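Local coordinates for lectin 2 (Agrocybe aegerita, PDB 4TQJ), which recognises glycans that end in non-reducing terminal N-acetylglucosamine, acting as a fungal lectin with a beta-propeller fold, at residues Phe134-Val139 with Phe160-Gly165; Arg171-Leu176 with Val188-Lys193; His194-Arg199 with Ala207-Val212. The protein carries 1 engineered substitution. All coordinates share one frame; numbering follows the deposited sequence.

How the interactions relate
Along the chain from the N terminus the three contacts come in series; none nests within or crosses another. Interaction 1 joins two loops at one end of a propeller blade, drawing the exit from its last strand onto the turn between strands 130-134 and 139-142. That exit leads into strand 173-177 of the next blade, where interaction 2 closes the connection to strand 186-190 and interaction 3 that between strands 195-198 and 210-213. A probable hydrogen bond from Phe196 N to Gly189 O, 2.7 Å long, joins interactions 2 and 3 in one sheet. Phe160 of interaction 1 ties the blades together: its O lies 2.8 Å from Arg174 NH1, and its ring packs on Gly189, Ser198 and Ala209.

Interaction 1. Residues Phe134-Val139 with Phe160-Gly165; sequences FGEKGV and FGYDAG
Glu136 reaches over Asp163 and Tyr162 with a bent side chain. Its CB points away from residues 160-165, but CG stands anti to the backbone N (chi1 -161°) and comes within 3.6 Å of Asp163 CB. A bend at chi2 (77°) follows, and the carboxylate ends alongside Tyr162, its plane only 26° from that of the phenol ring. OE2 lies 3.6 Å from Tyr162 CD2, and OE1 lies 3.8 Å from Tyr162 CB. The hydrogen bond of OE1 goes elsewhere, to His116 NE2. Two backbone bonds hold the loops together: Tyr162 N donates to Gly135 O at 3.0 Å, and Asp163 N to Glu136 O at 2.8 Å. Both donors belong to a type I turn from Gly161 to Ala164, with which a G1 beta bulge overlaps: Phe160 and Gly161 both face Ala164. In this beta-propeller the partner segment, 134-139, is the turn between the two middle strands of a blade, while 160-165 starts the passage to the next blade. At Gly161 the backbones come close, its CA 3.2 Å from Gly135 O. Ala164 CB rests 3.4 Å from Lys137 O. On the side facing the next blade, where it also touches Leu176 and Ile187, Phe134 presents its ring edge to Phe160 CB, which lies 3.7 Å from Phe134 CD1, and the two side chains run side by side in the same direction.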
loop_
_atom_site.group_PDB
_atom_site.type_symbol
_atom_site.label_atom_id
_atom_site.label_comp_id
_atom_site.label_asym_id
_atom_site.label_seq_id
_atom_site.Cartn_x
_atom_site.Cartn_y
_atom_site.Cartn_z
ATOM N N PHE A 134 23.618 -19.314 -1.810
ATOM C CA PHE A 134 24.071 -20.695 -1.691
ATOM C C PHE A 134 25.144 -20.899 -2.745
ATOM O O PHE A 134 24.845 -21.200 -3.898
ATOM C CB PHE A 134 22.902 -21.663 -1.884
ATOM C CG PHE A 134 21.928 -21.678 -0.719
ATOM C CD1 PHE A 134 22.084 -22.586 0.322
ATOM C CD2 PHE A 134 20.869 -20.779 -0.661
ATOM C CE1 PHE A 134 21.196 -22.599 1.408
ATOM C CE2 PHE A 134 19.974 -20.790 0.424
ATOM C CZ PHE A 134 20.136 -21.696 1.448
ATOM N N GLY A 135 26.397 -20.707 -2.338
ATOM C CA GLY A 135 27.505 -20.682 -3.274
ATOM C C GLY A 135 28.325 -21.959 -3.337
ATOM O O GLY A 135 27.801 -23.060 -3.159
ATOM N N GLU A 136 29.620 -21.803 -3.593
ATOM C CA GLU A 136 30.491 -22.949 -3.797
ATOM C C GLU A 136 30.814 -23.624 -2.474
ATOM O O GLU A 136 30.494 -24.802 -2.272
ATOM C CB GLU A 136 31.760 -22.521 -4.549
ATOM C CG GLU A 136 32.510 -23.656 -5.219
ATOM C CD GLU A 136 31.875 -24.138 -6.519
ATOM O OE1 GLU A 136 30.908 -23.514 -7.020
ATOM O OE2 GLU A 136 32.357 -25.166 -7.047
ATOM N N LYS A 137 31.412 -22.875 -1.554
ATOM C CA LYS A 137 31.868 -23.441 -0.290
ATOM C C LYS A 137 30.779 -23.480 0.782
ATOM O O LYS A 137 31.004 -23.934 1.899
ATOM C CB LYS A 137 33.083 -22.665 0.235
ATOM C CG LYS A 137 34.289 -22.640 -0.688
ATOM C CD LYS A 137 35.453 -21.931 0.017
ATOM C CE LYS A 137 36.494 -21.387 -0.963
ATOM N NZ LYS A 137 37.188 -22.459 -1.729
ATOM N N GLY A 138 29.596 -22.987 0.454
ATOM C CA GLY A 138 28.509 -23.026 1.403
ATOM C C GLY A 138 27.605 -21.826 1.300
ATOM O O GLY A 138 27.443 -21.258 0.228
ATOM N N VAL A 139 26.996 -21.460 2.422
ATOM C CA VAL A 139 26.056 -20.348 2.467
ATOM C C VAL A 139 26.807 -19.077 2.799
ATOM O O VAL A 139 27.371 -18.955 3.882
ATOM C CB VAL A 139 25.007 -20.553 3.561
ATOM C CG1 VAL A 139 24.005 -19.393 3.579
ATOM C CG2 VAL A 139 24.312 -21.883 3.374
ATOM N N PHE A 160 25.310 -27.117 2.131
ATOM C CA PHE A 160 24.323 -26.657 1.146
ATOM C C PHE A 160 24.948 -25.943 -0.063
ATOM O O PHE A 160 24.277 -25.169 -0.732
ATOM C CB PHE A 160 23.288 -25.730 1.803
ATOM C CG PHE A 160 22.554 -26.360 2.946
ATOM C CD1 PHE A 160 21.612 -27.362 2.719
ATOM C CD2 PHE A 160 22.794 -25.953 4.246
ATOM C CE1 PHE A 160 20.938 -27.952 3.773
ATOM C CE2 PHE A 160 22.128 -26.546 5.309
ATOM C CZ PHE A 160 21.199 -27.546 5.072
ATOM N N GLY A 161 26.221 -26.203 -0.341
ATOM C CA GLY A 161 26.893 -25.553 -1.451
ATOM C C GLY A 161 27.209 -26.518 -2.580
ATOM O O GLY A 161 27.270 -27.728 -2.374
ATOM N N TYR A 162 27.408 -25.978 -3.777
ATOM C CA TYR A 162 27.791 -26.783 -4.914
ATOM C C TYR A 162 29.005 -27.645 -4.537
ATOM O O TYR A 162 29.085 -28.830 -4.891
ATOM C CB TYR A 162 28.110 -25.882 -6.111
ATOM C CG TYR A 162 28.278 -26.649 -7.378
ATOM C CD1 TYR A 162 27.215 -26.825 -8.247
ATOM C CD2 TYR A 162 29.497 -27.237 -7.696
ATOM C CE1 TYR A 162 27.360 -27.543 -9.412
ATOM C CE2 TYR A 162 29.655 -27.967 -8.862
ATOM C CZ TYR A 162 28.582 -28.115 -9.718
ATOM O OH TYR A 162 28.723 -28.843 -10.879
ATOM N N ASP A 163 29.939 -27.048 -3.798
ATOM C CA ASP A 163 31.128 -27.758 -3.344
ATOM C C ASP A 163 31.127 -27.890 -1.811
ATOM O O ASP A 163 32.173 -27.756 -1.165
ATOM C CB ASP A 163 32.386 -27.017 -3.817
ATOM C CG ASP A 163 33.620 -27.905 -3.841
ATOM O OD1 ASP A 163 33.482 -29.112 -4.131
ATOM O OD2 ASP A 163 34.730 -27.391 -3.581
ATOM N N ALA A 164 29.947 -28.122 -1.238
ATOM C CA ALA A 164 29.803 -28.366 0.195
ATOM C C ALA A 164 28.413 -28.871 0.632
ATOM O O ALA A 164 27.586 -28.083 1.047
ATOM C CB ALA A 164 30.139 -27.097 0.961
ATOM N N GLY A 165 28.116 -30.158 0.537
ATOM C CA GLY A 165 28.829 -31.100 -0.270
ATOM C C GLY A 165 27.874 -31.567 -1.363
ATOM O O GLY A 165 26.871 -32.245 -1.123
HETATM O O HOH W 1 25.227 -24.054 -4.784
#

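Interaction 2. Residues Arg171-Leu176 with Val188-Lys193; sequences RHLRFL and VGFGDK
Asp192 OD1 is gripped by two donors that approach from opposite faces of the carboxylate plane. His172 NE2 lies 2.7 Å from it, nearly straight at 170° and within the plane of the imidazole. Arg171 NH2, at 2.8 Å, adds a salt bridge. Water 3 closes a second link, accepting from Arg171 NE and donating to Asp192 OD2. The imidazole is fixed on two further sides: Arg171 CB sits over the centre of one face, 3.4 Å above the plane of the His172 ring, and ND1 is hydrogen-bonded to Arg168 N. The nearby guanidinium would be expected to stabilise the negative charge of Asp192. Past this polar end the strands pair with their axes at 166°. Leu173 exchanges two backbone bonds with Phe190, as Phe175 does with Val188; Phe190 N donates to Leu173 O at 2.8 Å, and Phe175 N to Val188 O also at 2.8 Å. Between these hydrogen-bonded pairs, Arg174 and Gly189 form a non-hydrogen-bonded pair. On the face carrying Leu173 and Phe175, Leu173 CB touches Phe190 CD2 at 3.8 Å, and the Phe175 and Phe190 rings meet obliquely, planes 59° apart. Val188 and Phe175 then meet Val232 of strand 230-233. Two neighbouring antiparallel strands with one face packed on the following blade are what a beta-propeller blade, a sheet of typically four such strands, is built from.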
loop_
_atom_site.group_PDB
_atom_site.type_symbol
_atom_site.label_atom_id
_atom_site.label_comp_id
_atom_site.label_asym_id
_atom_site.label_seq_id
_atom_site.Cartn_x
_atom_site.Cartn_y
_atom_site.Cartn_z
ATOM N N ARG A 171 19.159 -32.011 -8.778
ATOM C CA ARG A 171 18.924 -33.098 -7.844
ATOM C C ARG A 171 18.241 -32.695 -6.530
ATOM O O ARG A 171 17.481 -33.476 -5.960
ATOM C CB ARG A 171 20.250 -33.812 -7.544
ATOM C CG ARG A 171 20.836 -34.540 -8.754
ATOM C CD ARG A 171 22.185 -35.203 -8.469
ATOM N NE ARG A 171 22.122 -36.138 -7.354
ATOM C CZ ARG A 171 21.686 -37.395 -7.441
ATOM N NH1 ARG A 171 21.254 -37.876 -8.599
ATOM N NH2 ARG A 171 21.669 -38.165 -6.359
ATOM N N HIS A 172 18.502 -31.474 -6.084
ATOM C CA HIS A 172 18.202 -31.044 -4.716
ATOM C C HIS A 172 17.451 -29.719 -4.681
ATOM O O HIS A 172 17.430 -28.986 -5.670
ATOM C CB HIS A 172 19.516 -30.917 -3.937
ATOM C CG HIS A 172 20.426 -32.095 -4.117
ATOM N ND1 HIS A 172 21.726 -31.972 -4.559
ATOM C CD2 HIS A 172 20.205 -33.421 -3.962
ATOM C CE1 HIS A 172 22.274 -33.172 -4.649
ATOM N NE2 HIS A 172 21.372 -34.069 -4.292
ATOM N N LEU A 173 16.848 -29.418 -3.533
ATOM C CA LEU A 173 16.112 -28.176 -3.331
ATOM C C LEU A 173 16.605 -27.467 -2.081
ATOM O O LEU A 173 16.849 -28.099 -1.059
ATOM C CB LEU A 173 14.618 -28.457 -3.178
ATOM C CG LEU A 173 13.958 -29.145 -4.382
ATOM C CD1 LEU A 173 12.617 -29.718 -3.969
ATOM C CD2 LEU A 173 13.807 -28.159 -5.552
ATOM N N ARG A 174 16.736 -26.148 -2.155
ATOM C CA ARG A 174 17.165 -25.390 -0.995
ATOM C C ARG A 174 16.262 -24.186 -0.803
ATOM O O ARG A 174 16.206 -23.311 -1.655
ATOM C CB ARG A 174 18.637 -24.980 -1.130
ATOM C CG ARG A 174 19.617 -26.144 -0.838
ATOM C CD ARG A 174 20.996 -25.887 -1.446
ATOM N NE ARG A 174 20.927 -25.921 -2.905
ATOM C CZ ARG A 174 21.944 -25.664 -3.724
ATOM N NH1 ARG A 174 23.138 -25.340 -3.245
ATOM N NH2 ARG A 174 21.758 -25.717 -5.033
ATOM N N PHE A 175 15.557 -24.167 0.325
ATOM C CA PHE A 175 14.562 -23.139 0.612
ATOM C C PHE A 175 14.882 -22.468 1.946
ATOM O O PHE A 175 15.710 -22.948 2.710
ATOM C CB PHE A 175 13.155 -23.750 0.721
ATOM C CG PHE A 175 12.681 -24.498 -0.502
ATOM C CD1 PHE A 175 11.693 -25.474 -0.371
ATOM C CD2 PHE A 175 13.162 -24.209 -1.768
ATOM C CE1 PHE A 175 11.215 -26.163 -1.470
ATOM C CE2 PHE A 175 12.684 -24.896 -2.876
ATOM C CZ PHE A 175 11.705 -25.874 -2.721
ATOM N N LEU A 176 14.197 -21.370 2.236
ATOM C CA LEU A 176 14.305 -20.718 3.530
ATOM C C LEU A 176 12.897 -20.643 4.100
ATOM O O LEU A 176 11.978 -20.250 3.409
ATOM C CB LEU A 176 14.889 -19.319 3.390
ATOM C CG LEU A 176 16.284 -19.176 2.769
ATOM C CD1 LEU A 176 16.589 -17.691 2.488
ATOM C CD2 LEU A 176 17.346 -19.818 3.657
ATOM N N VAL A 188 16.163 -24.994 4.730
ATOM C CA VAL A 188 15.565 -26.296 4.497
ATOM C C VAL A 188 16.125 -26.857 3.204
ATOM O O VAL A 188 15.881 -26.301 2.136
ATOM C CB VAL A 188 14.047 -26.190 4.349
ATOM C CG1 VAL A 188 13.466 -27.564 4.070
ATOM C CG2 VAL A 188 13.429 -25.566 5.602
ATOM N N GLY A 189 16.856 -27.964 3.294
ATOM C CA GLY A 189 17.462 -28.562 2.117
ATOM C C GLY A 189 17.028 -29.995 1.847
ATOM O O GLY A 189 17.132 -30.854 2.721
ATOM N N PHE A 190 16.540 -30.248 0.634
ATOM C CA PHE A 190 16.154 -31.594 0.223
ATOM C C PHE A 190 17.358 -32.207 -0.474
ATOM O O PHE A 190 17.606 -31.926 -1.638
ATOM C CB PHE A 190 14.957 -31.552 -0.738
ATOM C CG PHE A 190 13.692 -31.025 -0.118
ATOM C CD1 PHE A 190 12.606 -31.875 0.104
ATOM C CD2 PHE A 190 13.582 -29.686 0.242
ATOM C CE1 PHE A 190 11.448 -31.397 0.667
ATOM C CE2 PHE A 190 12.416 -29.191 0.817
ATOM C CZ PHE A 190 11.348 -30.047 1.037
ATOM N N GLY A 191 18.120 -33.012 0.253
ATOM C CA GLY A 191 19.359 -33.573 -0.263
ATOM C C GLY A 191 19.204 -34.903 -0.986
ATOM O O GLY A 191 18.194 -35.162 -1.653
ATOM N N ASP A 192 20.215 -35.758 -0.872
ATOM C CA ASP A 192 20.154 -37.045 -1.535
ATOM C C ASP A 192 19.277 -38.018 -0.748
ATOM O O ASP A 192 18.325 -38.575 -1.292
ATOM C CB ASP A 192 21.562 -37.616 -1.753
ATOM C CG ASP A 192 22.270 -36.988 -2.941
ATOM O OD1 ASP A 192 21.619 -36.721 -3.979
ATOM O OD2 ASP A 192 23.487 -36.749 -2.843
ATOM N N LYS A 193 19.580 -38.195 0.535
ATOM C CA LYS A 193 18.863 -39.160 1.351
ATOM C C LYS A 193 18.038 -38.565 2.499
ATOM O O LYS A 193 17.339 -39.296 3.180
ATOM C CB LYS A 193 19.841 -40.230 1.857
ATOM C CG LYS A 193 20.783 -40.712 0.739
ATOM C CD LYS A 193 21.048 -42.194 0.804
ATOM C CE LYS A 193 19.762 -42.976 0.941
ATOM N NZ LYS A 193 19.522 -43.913 -0.187
HETATM O O HOH W 2 16.233 -34.397 -3.474
HETATM O O HOH W 3 24.164 -35.894 -5.150
#

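Interaction 3. Residues His194-Arg199 with Ala207-Val212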
loop_
_atom_site.group_PDB
_atom_site.type_symbol
_atom_site.label_atom_id
_atom_site.label_comp_id
_atom_site.label_asym_id
_atom_site.label_seq_id
_atom_site.Cartn_x
_atom_site.Cartn_y
_atom_site.Cartn_z
ATOM N N HIS A 194 18.091 -37.242 2.696
ATOM C CA HIS A 194 17.329 -36.621 3.777
ATOM C C HIS A 194 16.960 -35.172 3.487
ATOM O O HIS A 194 17.686 -34.477 2.796
ATOM C CB HIS A 194 18.129 -36.577 5.084
ATOM C CG HIS A 194 18.882 -37.831 5.402
ATOM N ND1 HIS A 194 18.302 -38.901 6.042
ATOM C CD2 HIS A 194 20.182 -38.163 5.211
ATOM C CE1 HIS A 194 19.206 -39.851 6.215
ATOM N NE2 HIS A 194 20.356 -39.424 5.727
ATOM N N VAL A 195 15.843 -34.726 4.048
ATOM C CA VAL A 195 15.594 -33.294 4.182
ATOM C C VAL A 195 16.400 -32.855 5.393
ATOM O O VAL A 195 16.311 -33.477 6.453
ATOM C CB VAL A 195 14.100 -32.981 4.409
ATOM C CG1 VAL A 195 13.880 -31.464 4.571
ATOM C CG2 VAL A 195 13.248 -33.535 3.273
ATOM N N PHE A 196 17.215 -31.815 5.225
ATOM C CA PHE A 196 18.055 -31.300 6.298
ATOM C C PHE A 196 17.525 -29.934 6.702
ATOM O O PHE A 196 17.002 -29.197 5.866
ATOM C CB PHE A 196 19.513 -31.098 5.831
ATOM C CG PHE A 196 20.268 -32.375 5.527
ATOM C CD1 PHE A 196 20.900 -33.086 6.543
ATOM C CD2 PHE A 196 20.369 -32.848 4.222
ATOM C CE1 PHE A 196 21.613 -34.260 6.272
ATOM C CE2 PHE A 196 21.079 -34.017 3.942
ATOM C CZ PHE A 196 21.701 -34.725 4.970
ATOM N N ILE A 197 17.680 -29.587 7.970
ATOM C CA ILE A 197 17.400 -28.235 8.441
ATOM C C ILE A 197 18.662 -27.663 9.074
ATOM O O ILE A 197 19.388 -28.379 9.763
ATOM C CB ILE A 197 16.307 -28.220 9.522
ATOM C CG1 ILE A 197 15.023 -28.875 9.022
ATOM C CG2 ILE A 197 16.040 -26.784 10.005
ATOM C CD1 ILE A 197 14.350 -28.131 7.907
ATOM N N SER A 198 18.936 -26.385 8.824
ATOM C CA SER A 198 19.889 -25.636 9.634
ATOM C C SER A 198 19.150 -24.503 10.301
ATOM O O SER A 198 18.664 -23.592 9.624
ATOM C CB SER A 198 21.018 -25.057 8.794
ATOM O OG SER A 198 21.985 -26.041 8.547
ATOM N N ARG A 199 19.075 -24.560 11.624
ATOM C CA ARG A 199 18.292 -23.608 12.391
ATOM C C ARG A 199 18.950 -22.249 12.353
ATOM O O ARG A 199 20.157 -22.125 12.562
ATOM C CB ARG A 199 18.188 -24.053 13.852
ATOM C CG ARG A 199 18.035 -25.546 14.032
ATOM C CD ARG A 199 18.254 -25.967 15.485
ATOM N NE ARG A 199 17.083 -25.672 16.304
ATOM C CZ ARG A 199 16.018 -26.463 16.386
ATOM N NH1 ARG A 199 15.980 -27.599 15.695
ATOM N NH2 ARG A 199 14.989 -26.115 17.153
ATOM N N ALA A 207 22.874 -23.106 12.822
ATOM C CA ALA A 207 23.387 -24.352 13.385
ATOM C C ALA A 207 23.795 -25.331 12.285
ATOM O O ALA A 207 23.381 -25.194 11.129
ATOM C CB ALA A 207 22.345 -24.984 14.279
ATOM N N PRO A 208 24.624 -26.322 12.638
ATOM C CA PRO A 208 24.966 -27.369 11.674
ATOM C C PRO A 208 23.718 -28.097 11.166
ATOM O O PRO A 208 22.756 -28.271 11.922
ATOM C CB PRO A 208 25.856 -28.305 12.495
ATOM C CG PRO A 208 26.551 -27.369 13.441
ATOM C CD PRO A 208 25.488 -26.372 13.832
ATOM N N ALA A 209 23.740 -28.507 9.902
ATOM C CA ALA A 209 22.604 -29.204 9.311
ATOM C C ALA A 209 22.309 -30.506 10.039
ATOM O O ALA A 209 23.212 -31.219 10.479
ATOM C CB ALA A 209 22.838 -29.465 7.836
ATOM N N LYS A 210 21.026 -30.806 10.161
ATOM C CA LYS A 210 20.586 -32.021 10.809
ATOM C C LYS A 210 19.492 -32.640 9.947
ATOM O O LYS A 210 18.659 -31.924 9.389
ATOM C CB LYS A 210 20.058 -31.684 12.197
ATOM C CG LYS A 210 18.756 -32.366 12.565
ATOM C CD LYS A 210 18.991 -33.527 13.514
ATOM C CE LYS A 210 17.682 -33.992 14.140
ATOM N NZ LYS A 210 17.955 -34.907 15.287
ATOM N N SER A 211 19.512 -33.963 9.826
ATOM C CA SER A 211 18.508 -34.668 9.051
ATOM C C SER A 211 17.191 -34.698 9.811
ATOM O O SER A 211 17.182 -34.969 11.008
ATOM C CB SER A 211 18.967 -36.105 8.755
ATOM O OG SER A 211 17.923 -36.847 8.141
ATOM N N VAL A 212 16.080 -34.443 9.122
ATOM C CA VAL A 212 14.776 -34.459 9.776
ATOM C C VAL A 212 13.733 -35.383 9.140
ATOM O O VAL A 212 12.768 -35.752 9.800
ATOM C CB VAL A 212 14.155 -33.049 9.877
ATOM C CG1 VAL A 212 15.009 -32.148 10.770
ATOM C CG2 VAL A 212 13.957 -32.459 8.477
#
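Val212 lies across Ile197 at about a right angle, its CG1 touching Ile197 CG1 at 3.7 Å. Against Val195 the same side chain runs obliquely, and its CG2, set between the backbone N and the carbonyl carbon, approaches Val195 CG1 to 4.0 Å. Val212 N donates to Val195 O at 2.8 Å, nearly in line with the C=O bond. On the other face of the sheet Phe196 turns its ring edge to the Lys210 carbonyl carbon, while one ring face carries His194 CB. The imidazole of His194 is covered in turn by Ser211: CB stands over its face, 4.1 Å from the centroid and 26° off the normal, a CH-pi contact. His194 ND1 is hydrogen-bonded to Asp214 OD1. Ser198 OG, placed beside the backbone N by chi1 of -81°, donates to Ala207 O at 3.1 Å. Backbone pairing between Ile197 and Lys210 runs in both directions, and the axes of the short segments 195-198 and 210-212 stand 129° apart, well away from straight antiparallel. Strand 210-213 is an outermost strand of its sheet; 195-198 lies between it and 186-190, where Val195 and Ile197 both pack on Val188.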